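Local coordinates for protein glycosyl transferase family 9 (Veillonella parvula, PDB 3TOV) that probably transfers a sugar, perhaps a heptose, from an activated nucleotide-sugar donor to an acceptor, as in heptosyltransferases of glycosyltransferase family 9, at residues Q51-P57 with I162-W168. Numbering follows the deposited sequence.
Sequences QVMEYNP and IEICEEW
Two Rossmann-like halves make up the GT-B fold, and this contact lies where they meet: the loop between strands 40-46 and 61-65 of the N-terminal half packs against the extended linker 162-165 and the first turn of helix 166-178. Together the segments bury 467 Å². Gln51 O lies 3.6 Å from Trp168 CH2; the end of the Gln51 side chain reaches the indole, OE1 3.8 Å from Trp168 CZ2, and both residues touch Pro254 of helix 252-260 in the C-terminal half. Val52 (Val52 CA 6.1 Å from Ile162 CA) aims its CB away, yet its t rotamer brings CG1 to 3.9 Å from CD1 of Ile162, and Val52 O is 3.5 Å from Ile162 CG2. Met53, a selenomethionine, points its CB away from 162-168, and its side chain touches Val22 and Leu29. Glu54 reaches the indole edge, OE2 4.3 Å from Trp168 CZ2. The chain then becomes extended at Tyr55, where Tyr55 CA is 5.5 Å from Glu163 CA and Tyr55 O is 3.1 Å from Glu163 CB. In its m rotamer the tyrosine ring points its edge at the face of the Trp168 six-membered ring in an offset edge-to-face pair, centroids 5.2 Å apart and planes at 84°. The helix N-cap, Cys165, lies over one tyrosine face: CB makes a CH-pi contact 3.8 Å from the centroid, and SG a more oblique sulfur-aromatic one at 4.3 Å. Asn56 OD1 accepts a hydrogen bond from Asn58 N, and Pro57 ends the segment with CG 3.7 Å from Glu163 OE1.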
# COMPACT_ATOMS: atom_id res chain seq x y z
N GLN A 51 5.57 -8.50 7.91
CA GLN A 51 4.25 -9.06 8.23
C GLN A 51 3.29 -8.94 7.04
O GLN A 51 2.26 -9.60 6.98
CB GLN A 51 3.67 -8.41 9.47
CG GLN A 51 4.70 -7.89 10.44
CD GLN A 51 4.12 -7.66 11.82
OE1 GLN A 51 3.20 -8.36 12.24
NE2 GLN A 51 4.65 -6.67 12.53
N VAL A 52 3.65 -8.08 6.10
CA VAL A 52 2.83 -7.84 4.92
C VAL A 52 2.80 -9.03 3.94
O VAL A 52 1.79 -9.30 3.28
CB VAL A 52 3.35 -6.59 4.20
CG1 VAL A 52 2.84 -6.54 2.77
CG2 VAL A 52 2.95 -5.36 4.98
N MSE A 53 3.91 -9.76 3.87
CA MSE A 53 4.03 -10.84 2.92
C MSE A 53 4.00 -12.23 3.57
O MSE A 53 3.71 -13.22 2.90
CB MSE A 53 5.30 -10.67 2.10
CG MSE A 53 5.21 -11.27 0.71
SE MSE A 53 4.05 -10.24 -0.47
CE MSE A 53 5.17 -8.69 -0.73
N GLU A 54 4.28 -12.29 4.87
CA GLU A 54 4.38 -13.56 5.58
C GLU A 54 3.43 -14.59 5.00
O GLU A 54 3.82 -15.44 4.19
CB GLU A 54 4.04 -13.37 7.06
CG GLU A 54 5.22 -13.21 7.97
CD GLU A 54 4.80 -13.07 9.42
OE1 GLU A 54 4.21 -14.03 9.97
OE2 GLU A 54 5.04 -11.99 10.00
N TYR A 55 2.18 -14.52 5.43
CA TYR A 55 1.13 -15.33 4.86
C TYR A 55 0.76 -14.68 3.53
O TYR A 55 0.39 -13.51 3.48
CB TYR A 55 -0.05 -15.38 5.83
CG TYR A 55 0.39 -15.58 7.27
CD1 TYR A 55 0.33 -16.83 7.87
CD2 TYR A 55 0.88 -14.52 8.02
CE1 TYR A 55 0.74 -17.02 9.19
CE2 TYR A 55 1.29 -14.69 9.33
CZ TYR A 55 1.22 -15.94 9.91
OH TYR A 55 1.63 -16.11 11.22
N ASN A 56 0.93 -15.45 2.46
CA ASN A 56 0.65 -14.97 1.10
C ASN A 56 0.72 -16.13 0.13
O ASN A 56 1.76 -16.79 0.02
CB ASN A 56 1.62 -13.90 0.65
CG ASN A 56 1.31 -13.39 -0.74
OD1 ASN A 56 1.74 -13.98 -1.72
ND2 ASN A 56 0.54 -12.31 -0.83
N PRO A 57 -0.37 -16.35 -0.59
CA PRO A 57 -0.64 -17.59 -1.33
C PRO A 57 0.32 -17.82 -2.48
O PRO A 57 0.57 -18.97 -2.85
CB PRO A 57 -2.07 -17.37 -1.86
CG PRO A 57 -2.61 -16.19 -1.08
CD PRO A 57 -1.41 -15.34 -0.80
N ILE A 162 -3.44 -8.58 1.21
CA ILE A 162 -2.58 -8.97 2.31
C ILE A 162 -3.32 -10.03 3.08
O ILE A 162 -4.46 -9.82 3.50
CB ILE A 162 -2.23 -7.83 3.23
CG1 ILE A 162 -1.43 -6.77 2.47
CG2 ILE A 162 -1.40 -8.35 4.39
CD1 ILE A 162 -0.88 -5.67 3.35
N GLU A 163 -2.68 -11.18 3.23
CA GLU A 163 -3.31 -12.32 3.87
C GLU A 163 -3.07 -12.16 5.35
O GLU A 163 -1.92 -12.03 5.77
CB GLU A 163 -2.67 -13.61 3.38
CG GLU A 163 -3.48 -14.85 3.63
CD GLU A 163 -4.76 -14.86 2.83
OE1 GLU A 163 -4.83 -15.62 1.83
OE2 GLU A 163 -5.70 -14.12 3.20
N ILE A 164 -4.15 -12.10 6.13
CA ILE A 164 -4.02 -11.95 7.58
C ILE A 164 -4.34 -13.27 8.25
O ILE A 164 -5.19 -14.02 7.77
CB ILE A 164 -4.93 -10.83 8.16
CG1 ILE A 164 -6.39 -11.29 8.25
CG2 ILE A 164 -4.81 -9.53 7.37
CD1 ILE A 164 -7.33 -10.21 8.74
N CYS A 165 -3.65 -13.57 9.34
CA CYS A 165 -3.85 -14.85 10.00
C CYS A 165 -4.74 -14.73 11.23
O CYS A 165 -5.16 -13.64 11.63
CB CYS A 165 -2.51 -15.45 10.41
SG CYS A 165 -1.76 -14.67 11.84
N GLU A 166 -5.02 -15.88 11.83
CA GLU A 166 -5.89 -15.97 12.99
C GLU A 166 -5.49 -15.01 14.11
O GLU A 166 -6.28 -14.18 14.55
CB GLU A 166 -5.92 -17.40 13.52
CG GLU A 166 -6.85 -17.58 14.69
CD GLU A 166 -8.22 -16.99 14.42
OE1 GLU A 166 -8.68 -17.06 13.25
OE2 GLU A 166 -8.83 -16.42 15.36
N GLU A 167 -4.25 -15.15 14.57
CA GLU A 167 -3.77 -14.40 15.72
C GLU A 167 -4.03 -12.90 15.57
O GLU A 167 -4.21 -12.20 16.57
CB GLU A 167 -2.28 -14.66 15.95
CG GLU A 167 -1.86 -14.68 17.43
CD GLU A 167 -0.95 -13.53 17.80
OE1 GLU A 167 0.26 -13.59 17.48
OE2 GLU A 167 -1.43 -12.55 18.41
N TRP A 168 -4.07 -12.42 14.33
CA TRP A 168 -4.30 -11.01 14.07
C TRP A 168 -5.77 -10.66 14.15
O TRP A 168 -6.13 -9.64 14.71
CB TRP A 168 -3.74 -10.62 12.71
CG TRP A 168 -2.27 -10.74 12.66
CD1 TRP A 168 -1.41 -10.70 13.72
CD2 TRP A 168 -1.46 -10.93 11.50
NE1 TRP A 168 -0.12 -10.85 13.29
CE2 TRP A 168 -0.12 -10.99 11.92
CE3 TRP A 168 -1.74 -11.05 10.13
CZ2 TRP A 168 0.93 -11.16 11.04
CZ3 TRP A 168 -0.69 -11.22 9.26
CH2 TRP A 168 0.63 -11.27 9.71